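Local coordinates for tegumental protein 20.8 kDa (Clonorchis sinensis, PDB 5X2E), which binds a calcium ion through the calmodulin-like EF-hand domain present here, one part of a longer tegumental-allergen-like protein, at residues Pro21-Tyr26 with Glu38-Leu43; Asn5-Ile10 with Gly14-Ser19; Thr56-Ser59 with Lys64-Glu67. All coordinates share one frame; numbering follows the deposited sequence.

Interaction 1: Pro21-Tyr26 with Glu38-Leu43. With CA (calcium ion), chain B.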
ATOM      1  N   PRO A  21       2.440 -10.618  -2.984  1.00 18.87           N
ATOM      2  CA  PRO A  21       2.272 -10.596  -4.459  1.00 19.07           C
ATOM      3  C   PRO A  21       1.768  -9.236  -4.992  1.00 17.28           C
ATOM      4  O   PRO A  21       2.238  -8.815  -6.061  1.00 18.12           O
ATOM      5  CB  PRO A  21       1.240 -11.713  -4.707  1.00 20.25           C
ATOM      6  CG  PRO A  21       1.547 -12.701  -3.563  1.00 20.20           C
ATOM      7  CD  PRO A  21       1.808 -11.803  -2.373  1.00 19.85           C
ATOM      8  N   GLU A  22       0.844  -8.574  -4.282  1.00 17.34           N
ATOM      9  CA  GLU A  22       0.384  -7.256  -4.714  1.00 16.73           C
ATOM     10  C   GLU A  22       1.539  -6.269  -4.818  1.00 17.14           C
ATOM     11  O   GLU A  22       1.645  -5.543  -5.797  1.00 18.44           O
ATOM     12  CB  GLU A  22      -0.679  -6.705  -3.733  1.00 17.63           C
ATOM     13  CG  GLU A  22      -2.061  -7.295  -3.954  1.00 17.70           C
ATOM     14  CD  GLU A  22      -3.075  -6.846  -2.898  1.00 17.89           C
ATOM     15  OE1 GLU A  22      -2.685  -6.437  -1.776  1.00 18.76           O
ATOM     16  OE2 GLU A  22      -4.297  -6.881  -3.162  1.00 20.32           O
ATOM     17  N   LEU A  23       2.384  -6.240  -3.796  1.00 17.51           N
ATOM     18  CA  LEU A  23       3.532  -5.356  -3.766  1.00 18.58           C
ATOM     19  C   LEU A  23       4.488  -5.703  -4.910  1.00 18.45           C
ATOM     20  O   LEU A  23       4.951  -4.831  -5.637  1.00 20.03           O
ATOM     21  CB  LEU A  23       4.219  -5.489  -2.400  1.00 19.70           C
ATOM     22  CG  LEU A  23       5.553  -4.769  -2.246  1.00 21.40           C
ATOM     23  CD1 LEU A  23       5.397  -3.233  -2.392  1.00 23.24           C
ATOM     24  CD2 LEU A  23       6.146  -5.149  -0.903  1.00 24.43           C
ATOM     25  N   GLU A  24       4.728  -7.002  -5.098  1.00 17.67           N
ATOM     26  CA  GLU A  24       5.656  -7.439  -6.120  1.00 19.24           C
ATOM     27  C   GLU A  24       5.141  -7.131  -7.531  1.00 18.86           C
ATOM     28  O   GLU A  24       5.925  -6.732  -8.412  1.00 19.47           O
ATOM     29  CB  GLU A  24       5.951  -8.928  -5.916  1.00 19.50           C
ATOM     30  CG  GLU A  24       6.780  -9.102  -4.641  1.00 21.80           C
ATOM     31  CD  GLU A  24       6.630 -10.368  -3.888  1.00 23.62           C
ATOM     32  OE1 GLU A  24       5.889 -11.286  -4.291  1.00 23.03           O
ATOM     33  OE2 GLU A  24       7.359 -10.438  -2.859  1.00 25.03           O
ATOM     34  N   GLN A  25       3.832  -7.264  -7.739  1.00 19.09           N
ATOM     35  CA  GLN A  25       3.238  -6.893  -9.026  1.00 19.67           C
ATOM     36  C   GLN A  25       3.370  -5.393  -9.284  1.00 20.05           C
ATOM     37  O   GLN A  25       3.730  -4.961 -10.369  1.00 20.89           O
ATOM     38  CB  GLN A  25       1.774  -7.293  -9.081  1.00 19.88           C
ATOM     39  CG  GLN A  25       1.107  -6.874 -10.374  1.00 21.20           C
ATOM     40  CD  GLN A  25      -0.266  -7.440 -10.542  1.00 24.32           C
ATOM     41  OE1 GLN A  25      -0.951  -7.790  -9.565  1.00 23.26           O
ATOM     42  NE2 GLN A  25      -0.688  -7.554 -11.793  1.00 28.64           N
ATOM     43  N   TYR A  26       3.103  -4.579  -8.276  1.00 18.93           N
ATOM     44  CA  TYR A  26       3.270  -3.146  -8.450  1.00 20.49           C
ATOM     45  C   TYR A  26       4.704  -2.759  -8.805  1.00 20.14           C
ATOM     46  O   TYR A  26       4.948  -1.935  -9.697  1.00 21.01           O
ATOM     47  CB  TYR A  26       2.832  -2.441  -7.182  1.00 21.50           C
ATOM     48  CG  TYR A  26       2.918  -0.945  -7.280  1.00 24.36           C
ATOM     49  CD1 TYR A  26       4.051  -0.272  -6.854  1.00 27.55           C
ATOM     50  CD2 TYR A  26       1.851  -0.191  -7.784  1.00 27.23           C
ATOM     51  CE1 TYR A  26       4.126   1.120  -6.932  1.00 29.26           C
ATOM     52  CE2 TYR A  26       1.925   1.190  -7.875  1.00 30.02           C
ATOM     53  CZ  TYR A  26       3.062   1.836  -7.438  1.00 30.55           C
ATOM     54  OH  TYR A  26       3.117   3.198  -7.500  1.00 33.82           O
ATOM     55  N   GLU A  38      11.880  -5.519  -0.457  1.00 26.32           N
ATOM     56  CA  GLU A  38      12.486  -5.637   0.871  1.00 30.24           C
ATOM     57  C   GLU A  38      12.324  -4.365   1.700  1.00 28.36           C
ATOM     58  O   GLU A  38      12.114  -4.442   2.897  1.00 29.70           O
ATOM     59  CB  GLU A  38      13.964  -5.984   0.758  1.00 36.86           C
ATOM     60  CG  GLU A  38      14.214  -7.425   0.376  1.00 45.86           C
ATOM     61  CD  GLU A  38      14.445  -8.320   1.573  1.00 53.02           C
ATOM     62  OE1 GLU A  38      15.622  -8.443   1.985  1.00 55.47           O
ATOM     63  OE2 GLU A  38      13.460  -8.902   2.094  1.00 55.32           O
ATOM     64  N   LYS A  39      12.417  -3.197   1.069  1.00 28.45           N
ATOM     65  CA  LYS A  39      12.291  -1.941   1.804  1.00 28.81           C
ATOM     66  C   LYS A  39      10.883  -1.785   2.391  1.00 26.14           C
ATOM     67  O   LYS A  39      10.726  -1.381   3.544  1.00 26.23           O
ATOM     68  CB  LYS A  39      12.632  -0.745   0.908  1.00 32.30           C
ATOM     69  CG  LYS A  39      14.055  -0.722   0.371  1.00 38.91           C
ATOM     70  CD  LYS A  39      14.231   0.523  -0.499  1.00 44.05           C
ATOM     71  CE  LYS A  39      14.968   0.227  -1.807  1.00 47.96           C
ATOM     72  NZ  LYS A  39      16.389  -0.178  -1.585  1.00 49.33           N
ATOM     73  N   TRP A  40       9.854  -2.105   1.611  1.00 24.67           N
ATOM     74  CA  TRP A  40       8.466  -2.040   2.105  1.00 23.95           C
ATOM     75  C   TRP A  40       8.245  -3.031   3.240  1.00 24.15           C
ATOM     76  O   TRP A  40       7.543  -2.739   4.224  1.00 24.68           O
ATOM     77  CB  TRP A  40       7.467  -2.296   0.952  1.00 25.05           C
ATOM     78  CG  TRP A  40       7.154  -1.038   0.182  1.00 27.23           C
ATOM     79  CD1 TRP A  40       8.036  -0.278  -0.563  1.00 30.01           C
ATOM     80  CD2 TRP A  40       5.884  -0.371   0.109  1.00 27.66           C
ATOM     81  NE1 TRP A  40       7.386   0.813  -1.083  1.00 30.98           N
ATOM     82  CE2 TRP A  40       6.066   0.780  -0.689  1.00 29.83           C
ATOM     83  CE3 TRP A  40       4.610  -0.624   0.650  1.00 27.42           C
ATOM     84  CZ2 TRP A  40       5.030   1.667  -0.959  1.00 30.25           C
ATOM     85  CZ3 TRP A  40       3.576   0.261   0.352  1.00 29.03           C
ATOM     86  CH2 TRP A  40       3.802   1.393  -0.436  1.00 30.30           C
ATOM     87  N   LYS A  41       8.804  -4.221   3.097  1.00 24.40           N
ATOM     88  CA  LYS A  41       8.642  -5.229   4.146  1.00 24.66           C
ATOM     89  C   LYS A  41       9.303  -4.722   5.433  1.00 24.95           C
ATOM     90  O   LYS A  41       8.750  -4.853   6.521  1.00 25.57           O
ATOM     91  CB  LYS A  41       9.250  -6.569   3.728  1.00 24.96           C
ATOM     92  CG  LYS A  41       8.523  -7.326   2.625  1.00 26.24           C
ATOM     93  CD  LYS A  41       9.255  -8.621   2.260  1.00 25.97           C
ATOM     94  CE  LYS A  41       8.474  -9.449   1.215  1.00 25.85           C
ATOM     95  NZ  LYS A  41       9.133 -10.736   0.902  1.00 27.75           N
ATOM     96  N   GLN A  42      10.480  -4.118   5.305  1.00 25.35           N
ATOM     97  CA  GLN A  42      11.201  -3.669   6.474  1.00 26.90           C
ATOM     98  C   GLN A  42      10.552  -2.474   7.148  1.00 25.15           C
ATOM     99  O   GLN A  42      10.489  -2.399   8.372  1.00 26.16           O
ATOM    100  CB  GLN A  42      12.617  -3.342   6.068  1.00 30.05           C
ATOM    101  CG  GLN A  42      13.403  -4.592   5.752  1.00 37.21           C
ATOM    102  CD  GLN A  42      14.870  -4.313   5.479  1.00 44.23           C
ATOM    103  OE1 GLN A  42      15.327  -3.173   5.581  1.00 47.90           O
ATOM    104  NE2 GLN A  42      15.618  -5.360   5.130  1.00 44.90           N
ATOM    105  N   LEU A  43      10.069  -1.534   6.354  1.00 25.67           N
ATOM    106  CA  LEU A  43       9.422  -0.350   6.914  1.00 27.25           C
ATOM    107  C   LEU A  43       7.999  -0.633   7.443  1.00 27.30           C
ATOM    108  O   LEU A  43       7.619  -0.116   8.498  1.00 29.04           O
ATOM    109  CB  LEU A  43       9.371   0.783   5.866  1.00 27.70           C
ATOM    110  CG  LEU A  43      10.707   1.399   5.403  1.00 27.92           C
ATOM    111  CD1 LEU A  43      10.536   2.321   4.196  1.00 29.99           C
ATOM    112  CD2 LEU A  43      11.396   2.165   6.518  1.00 29.13           C
TER
HETATM  113 CA    CA B 101      -4.963  -6.496  -0.751  1.00 17.56          CA
HETATM  114  O   HOH W   1      -4.563  -8.780  -0.403  1.00 23.58           O
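In the EF-hand pair of this calmodulin-like domain, the exiting helix of the calcium-bearing hand, 20-29, packs on the first helix of the second hand, 35-44, through Leu23 and Trp40. Leu23 CG lies anti to the backbone N (chi1 172°), which carries its two methyls across to the indole. Leu23 CD1 sits over one face of the Trp40 ring, 3.7 Å above the plane and offset toward the rim; measured from the centroid of the five-membered ring it is 26° off the normal, a CH-pi contact. The other methyl, Leu23 CD2, meets Trp40 CB at 3.7 Å. At the margin Glu24 OE2 and Lys41 NZ are 4.2 Å apart, oppositely charged but too distant for a salt bridge, and Lys41 also makes a cation-pi contact with Tyr20. One residue before Leu23, Glu22 takes no part in this packing and binds the calcium ion with both carboxylate oxygens, OE1 and OE2, each at 2.5 Å. OE1 additionally accepts a hydrogen bond from Ser19 N. With 180 Å² buried and no hydrogen bond between the segments, cohesion probably comes chiefly from apolar contact, while the Glu24-Lys41 pair can probably add only a weak, long-range attraction.

Interaction 2: Asn5-Ile10 with Gly14-Ser19. With CA (calcium ion), chain B.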
ATOM      1  N   ASN A   5      -2.144   7.506  -2.199  1.00 27.94           N
ATOM      2  CA  ASN A   5      -2.422   7.016  -3.533  1.00 27.47           C
ATOM      3  C   ASN A   5      -1.740   5.677  -3.831  1.00 26.41           C
ATOM      4  O   ASN A   5      -2.353   4.757  -4.378  1.00 25.84           O
ATOM      5  CB  ASN A   5      -1.948   8.068  -4.510  1.00 32.79           C
ATOM      6  CG  ASN A   5      -2.378   7.830  -5.930  1.00 41.34           C
ATOM      7  OD1 ASN A   5      -2.669   6.720  -6.345  1.00 45.24           O
ATOM      8  ND2 ASN A   5      -2.374   8.905  -6.712  1.00 45.97           N
ATOM      9  N   ILE A   6      -0.459   5.568  -3.489  1.00 25.99           N
ATOM     10  CA  ILE A   6       0.297   4.358  -3.827  1.00 25.75           C
ATOM     11  C   ILE A   6      -0.269   3.163  -3.049  1.00 23.30           C
ATOM     12  O   ILE A   6      -0.404   2.076  -3.612  1.00 23.01           O
ATOM     13  CB  ILE A   6       1.812   4.577  -3.579  1.00 27.37           C
ATOM     14  CG1 ILE A   6       2.348   5.619  -4.581  1.00 30.98           C
ATOM     15  CG2 ILE A   6       2.582   3.252  -3.686  1.00 25.97           C
ATOM     16  CD1 ILE A   6       3.675   6.253  -4.193  1.00 34.25           C
ATOM     17  N   PHE A   7      -0.645   3.366  -1.786  1.00 22.81           N
ATOM     18  CA  PHE A   7      -1.237   2.270  -0.997  1.00 21.38           C
ATOM     19  C   PHE A   7      -2.478   1.749  -1.724  1.00 20.13           C
ATOM     20  O   PHE A   7      -2.655   0.543  -1.906  1.00 20.05           O
ATOM     21  CB  PHE A   7      -1.648   2.700   0.419  1.00 20.88           C
ATOM     22  CG  PHE A   7      -2.172   1.557   1.227  1.00 20.15           C
ATOM     23  CD1 PHE A   7      -1.328   0.886   2.096  1.00 19.88           C
ATOM     24  CD2 PHE A   7      -3.511   1.151   1.128  1.00 20.33           C
ATOM     25  CE1 PHE A   7      -1.772  -0.199   2.826  1.00 20.40           C
ATOM     26  CE2 PHE A   7      -3.960   0.051   1.848  1.00 19.68           C
ATOM     27  CZ  PHE A   7      -3.095  -0.616   2.698  1.00 19.35           C
ATOM     28  N   VAL A   8      -3.363   2.669  -2.077  1.00 20.76           N
ATOM     29  CA  VAL A   8      -4.586   2.277  -2.771  1.00 21.84           C
ATOM     30  C   VAL A   8      -4.286   1.605  -4.103  1.00 21.74           C
ATOM     31  O   VAL A   8      -4.888   0.581  -4.438  1.00 22.51           O
ATOM     32  CB  VAL A   8      -5.518   3.487  -2.928  1.00 22.06           C
ATOM     33  CG1 VAL A   8      -6.669   3.170  -3.888  1.00 23.55           C
ATOM     34  CG2 VAL A   8      -6.036   3.886  -1.542  1.00 22.33           C
ATOM     35  N   SER A   9      -3.289   2.102  -4.826  1.00 21.45           N
ATOM     36  CA  SER A   9      -2.902   1.450  -6.075  1.00 22.14           C
ATOM     37  C   SER A   9      -2.373   0.015  -5.911  1.00 22.22           C
ATOM     38  O   SER A   9      -2.693  -0.887  -6.692  1.00 23.49           O
ATOM     39  CB  SER A   9      -1.851   2.274  -6.780  1.00 26.73           C
ATOM     40  OG  SER A   9      -1.648   1.718  -8.060  1.00 32.60           O
ATOM     41  N   ILE A  10      -1.549  -0.198  -4.899  1.00 20.88           N
ATOM     42  CA  ILE A  10      -1.007  -1.530  -4.661  1.00 20.04           C
ATOM     43  C   ILE A  10      -2.111  -2.506  -4.191  1.00 19.04           C
ATOM     44  O   ILE A  10      -2.167  -3.655  -4.634  1.00 19.04           O
ATOM     45  CB  ILE A  10       0.131  -1.476  -3.634  1.00 19.58           C
ATOM     46  CG1 ILE A  10       1.309  -0.655  -4.176  1.00 20.72           C
ATOM     47  CG2 ILE A  10       0.576  -2.888  -3.273  1.00 19.99           C
ATOM     48  CD1 ILE A  10       2.339  -0.304  -3.100  1.00 22.46           C
ATOM     49  N   GLY A  14      -8.733  -3.947  -2.437  1.00 19.62           N
ATOM     50  CA  GLY A  14      -9.402  -3.148  -1.429  1.00 20.38           C
ATOM     51  C   GLY A  14      -9.463  -3.773  -0.044  1.00 18.74           C
ATOM     52  O   GLY A  14     -10.230  -3.295   0.791  1.00 19.04           O
ATOM     53  N   THR A  15      -8.664  -4.795   0.254  1.00 17.42           N
ATOM     54  CA  THR A  15      -8.793  -5.411   1.578  1.00 17.57           C
ATOM     55  C   THR A  15      -8.112  -4.606   2.672  1.00 17.44           C
ATOM     56  O   THR A  15      -8.258  -4.945   3.854  1.00 18.51           O
ATOM     57  CB  THR A  15      -8.207  -6.847   1.587  1.00 18.40           C
ATOM     58  OG1 THR A  15      -6.800  -6.781   1.249  1.00 18.24           O
ATOM     59  CG2 THR A  15      -8.963  -7.752   0.608  1.00 20.18           C
ATOM     60  N   ASN A  16      -7.346  -3.580   2.284  1.00 16.43           N
ATOM     61  CA  ASN A  16      -6.533  -2.809   3.237  1.00 16.22           C
ATOM     62  C   ASN A  16      -5.448  -3.645   3.913  1.00 17.18           C
ATOM     63  O   ASN A  16      -4.878  -3.266   4.947  1.00 18.91           O
ATOM     64  CB  ASN A  16      -7.413  -2.112   4.276  1.00 18.22           C
ATOM     65  CG  ASN A  16      -8.327  -1.109   3.640  1.00 19.71           C
ATOM     66  OD1 ASN A  16      -7.866  -0.218   2.924  1.00 20.91           O
ATOM     67  ND2 ASN A  16      -9.632  -1.277   3.835  1.00 21.02           N
ATOM     68  N   VAL A  17      -5.105  -4.740   3.251  1.00 16.71           N
ATOM     69  CA  VAL A  17      -3.899  -5.482   3.517  1.00 17.29           C
ATOM     70  C   VAL A  17      -3.187  -5.630   2.171  1.00 17.47           C
ATOM     71  O   VAL A  17      -3.759  -6.189   1.222  1.00 18.00           O
ATOM     72  CB  VAL A  17      -4.180  -6.854   4.115  1.00 18.73           C
ATOM     73  CG1 VAL A  17      -2.861  -7.556   4.411  1.00 21.38           C
ATOM     74  CG2 VAL A  17      -5.039  -6.729   5.392  1.00 20.53           C
ATOM     75  N   ILE A  18      -1.956  -5.142   2.094  1.00 16.90           N
ATOM     76  CA  ILE A  18      -1.115  -5.337   0.930  1.00 17.23           C
ATOM     77  C   ILE A  18      -0.440  -6.707   1.074  1.00 17.53           C
ATOM     78  O   ILE A  18       0.324  -6.983   2.019  1.00 18.54           O
ATOM     79  CB  ILE A  18      -0.084  -4.203   0.785  1.00 18.77           C
ATOM     80  CG1 ILE A  18      -0.804  -2.938   0.299  1.00 19.90           C
ATOM     81  CG2 ILE A  18       1.069  -4.651  -0.127  1.00 18.06           C
ATOM     82  CD1 ILE A  18       0.137  -1.713   0.206  1.00 20.58           C
ATOM     83  N   SER A  19      -0.766  -7.604   0.169  1.00 17.75           N
ATOM     84  CA  SER A  19      -0.095  -8.878   0.135  1.00 18.86           C
ATOM     85  C   SER A  19       1.269  -8.730  -0.530  1.00 18.40           C
ATOM     86  O   SER A  19       1.505  -7.805  -1.340  1.00 18.56           O
ATOM     87  CB  SER A  19      -0.953  -9.913  -0.625  1.00 18.81           C
ATOM     88  OG  SER A  19      -0.868  -9.643  -2.013  1.00 18.96           O
TER
HETATM   89 CA    CA B 101      -4.963  -6.496  -0.751  1.00 17.56          CA
HETATM   90  O   HOH W   1      -4.563  -8.780  -0.403  1.00 23.58           O
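Ile18 and Phe7 meet where the entering helix of the calcium-binding hand faces the short strand in the second half of its loop. From CB, Ile18 sends CG2 to Ile10 CG2, a methyl-to-methyl contact of 3.6 Å. Its other branch, CG1, is anti to the carbonyl carbon (chi1 -74°) and passes over the face of the Phe7 ring, 4.2 Å from the centroid and 25° off the normal. At the tip, Ile18 CD1 touches Phe7 CD1 at 3.5 Å and also reaches Ile10 CG2. Phe7 is thus held over a face by Ile18 and at its edge by the backbone of Asn16, whose O lies in the ring plane 3.9 Å from Phe7 CZ. The Asn16 amide is tilted 19° from that plane, and its OD1 accepts a hydrogen bond from Arg72 of helix 65-79. The same loop also supplies calcium ligands: Val17 O at 2.3 Å from the ion and Thr15 OG1 at 2.7 Å. Asp11, Asp13, Glu22 and a water complete the site. The strand gives calcium the backbone O of Val17, while the next residue, Ile18, turns its side chain to the entering helix, as is typical of the EF-hand helix-loop-helix.

Interaction 3: Thr56-Ser59 with Lys64-Glu67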
ATOM      1  N   THR A  56      -0.467  -0.507   9.991  1.00 24.21           N
ATOM      2  CA  THR A  56       0.975  -0.384  10.209  1.00 24.57           C
ATOM      3  C   THR A  56       1.579   0.624   9.234  1.00 23.96           C
ATOM      4  O   THR A  56       2.465   1.400   9.588  1.00 26.07           O
ATOM      5  CB  THR A  56       1.648  -1.750  10.088  1.00 27.28           C
ATOM      6  OG1 THR A  56       1.086  -2.624  11.088  1.00 28.23           O
ATOM      7  CG2 THR A  56       3.129  -1.625  10.320  1.00 28.77           C
ATOM      8  N   PHE A  57       1.094   0.586   7.999  1.00 23.79           N
ATOM      9  CA  PHE A  57       1.502   1.549   6.986  1.00 23.87           C
ATOM     10  C   PHE A  57       1.262   2.972   7.524  1.00 25.58           C
ATOM     11  O   PHE A  57       2.167   3.818   7.516  1.00 26.75           O
ATOM     12  CB  PHE A  57       0.716   1.279   5.697  1.00 24.36           C
ATOM     13  CG  PHE A  57       1.029   2.184   4.551  1.00 25.42           C
ATOM     14  CD1 PHE A  57       0.194   3.257   4.260  1.00 25.88           C
ATOM     15  CD2 PHE A  57       2.101   1.921   3.706  1.00 27.59           C
ATOM     16  CE1 PHE A  57       0.447   4.070   3.151  1.00 26.98           C
ATOM     17  CE2 PHE A  57       2.337   2.712   2.610  1.00 28.05           C
ATOM     18  CZ  PHE A  57       1.499   3.788   2.331  1.00 28.53           C
ATOM     19  N   CYS A  58       0.065   3.204   8.060  1.00 26.43           N
ATOM     20  CA  CYS A  58      -0.297   4.529   8.535  1.00 29.20           C
ATOM     21  C   CYS A  58       0.499   4.931   9.776  1.00 31.15           C
ATOM     22  O   CYS A  58       0.931   6.079   9.917  1.00 32.38           O
ATOM     23  CB  CYS A  58      -1.793   4.609   8.838  1.00 31.01           C
ATOM     24  SG  CYS A  58      -2.834   4.662   7.370  1.00 34.76           S
ATOM     25  N   SER A  59       0.673   3.999  10.705  1.00 30.28           N
ATOM     26  CA  SER A  59       1.446   4.316  11.906  1.00 32.38           C
ATOM     27  C   SER A  59       2.881   4.741  11.568  1.00 32.40           C
ATOM     28  O   SER A  59       3.426   5.663  12.172  1.00 33.37           O
ATOM     29  CB  SER A  59       1.440   3.120  12.849  1.00 35.04           C
ATOM     30  OG  SER A  59       0.131   2.927  13.360  1.00 39.39           O
ATOM     31  N   LYS A  64      -3.655   8.551   8.952  1.00 35.03           N
ATOM     32  CA  LYS A  64      -4.758   7.838   9.592  1.00 35.48           C
ATOM     33  C   LYS A  64      -5.423   6.948   8.551  1.00 32.50           C
ATOM     34  O   LYS A  64      -5.425   7.293   7.378  1.00 32.29           O
ATOM     35  CB  LYS A  64      -5.758   8.818  10.208  1.00 38.56           C
ATOM     36  CG  LYS A  64      -5.114   9.741  11.238  1.00 44.29           C
ATOM     37  CD  LYS A  64      -6.051  10.827  11.739  1.00 49.52           C
ATOM     38  CE  LYS A  64      -5.308  11.828  12.634  1.00 53.39           C
ATOM     39  NZ  LYS A  64      -5.711  11.743  14.069  1.00 55.22           N
ATOM     40  N   PRO A  65      -5.970   5.790   8.970  1.00 30.23           N
ATOM     41  CA  PRO A  65      -6.696   4.930   8.016  1.00 28.59           C
ATOM     42  C   PRO A  65      -7.801   5.699   7.283  1.00 27.57           C
ATOM     43  O   PRO A  65      -8.000   5.453   6.087  1.00 28.46           O
ATOM     44  CB  PRO A  65      -7.262   3.817   8.911  1.00 29.17           C
ATOM     45  CG  PRO A  65      -6.199   3.692  10.011  1.00 30.65           C
ATOM     46  CD  PRO A  65      -5.741   5.113  10.259  1.00 31.38           C
ATOM     47  N   ALA A  66      -8.481   6.616   7.966  1.00 28.21           N
ATOM     48  CA  ALA A  66      -9.522   7.429   7.337  1.00 29.15           C
ATOM     49  C   ALA A  66      -9.051   8.140   6.054  1.00 27.97           C
ATOM     50  O   ALA A  66      -9.842   8.305   5.133  1.00 28.68           O
ATOM     51  CB  ALA A  66     -10.060   8.462   8.342  1.00 29.21           C
ATOM     52  N   GLU A  67      -7.772   8.518   5.975  1.00 29.54           N
ATOM     53  CA  GLU A  67      -7.232   9.196   4.772  1.00 30.52           C
ATOM     54  C   GLU A  67      -7.169   8.285   3.538  1.00 31.04           C
ATOM     55  O   GLU A  67      -7.475   8.704   2.412  1.00 30.97           O
ATOM     56  CB  GLU A  67      -5.848   9.756   5.054  1.00 33.86           C
ATOM     57  CG  GLU A  67      -5.858  10.887   6.020  1.00 36.38           C
ATOM     58  CD  GLU A  67      -4.472  11.408   6.274  1.00 38.46           C
ATOM     59  OE1 GLU A  67      -4.021  12.295   5.514  1.00 39.68           O
ATOM     60  OE2 GLU A  67      -3.836  10.928   7.237  1.00 39.87           O
TER
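A chi1 of -74° places Cys58 SG anti to its own carbonyl carbon and beside the backbone N, directing the sulfur from helix 54-61 at the Lys64-Pro65 peptide. The sulfur meets backbone more than side chain there: Lys64 C and Pro65 N each lie 3.7 Å from Cys58 SG, Lys64 O is similarly near, and the ring carbon Pro65 CD follows at 4.1 Å. No hydrogen bond joins the two segments, so the evidence supports van der Waals packing of a thiol against a peptide group and the CD of the proline ring. The CA atoms of Cys58 and Lys64 are 5.7 Å apart. The buried area is small, 102 Å², in keeping with a contact that rests on one side chain, Cys58. Lys64 CB points away from helix 54-61.

Within 64-67 the turn is tied twice. Lys64 N donates to Glu67 OE2 (2.9 Å, 163°), which accepts through its lone pair turned away from the other carboxylate oxygen, and Glu67 N bonds back to Lys64 O. Together the two bonds tie the turn that leads into helix 65-79.

Pro65 also touches Leu54 and Glu55, while Cys58 packs on Leu63 of the connecting loop. Neighbouring Phe57 meets Phe7 and Phe3 of helix 3-10 and Phe44 of helix 35-44, so the contact joins the last EF-hand helix to the C-terminal helix beside the aromatic interior.

Overall arrangement
Interactions 1 and 2, with centres about 11 Å apart, share the calcium ion and its water: Glu22 comes from the first, Thr15 and Val17 from the second, and Glu22 OE1 approaches Val17 O to 3.2 Å as a fellow ligand. The two contacts also touch where Trp40 CH2 packs on Ile10 CD1 at 3.5 Å. Interaction 3 is remote from the metal, the Cys58 side chain being about 14 Å from it, yet Phe57 links it to both others: Phe57 CD1 lies 3.6 Å from Phe7 CD1 and Phe57 CE2 3.6 Å from Trp40 CZ3. Strands 17-19 and 51-53 pair antiparallel between the two hands, and Ile18 shares backbone hydrogen bonding with Ile52.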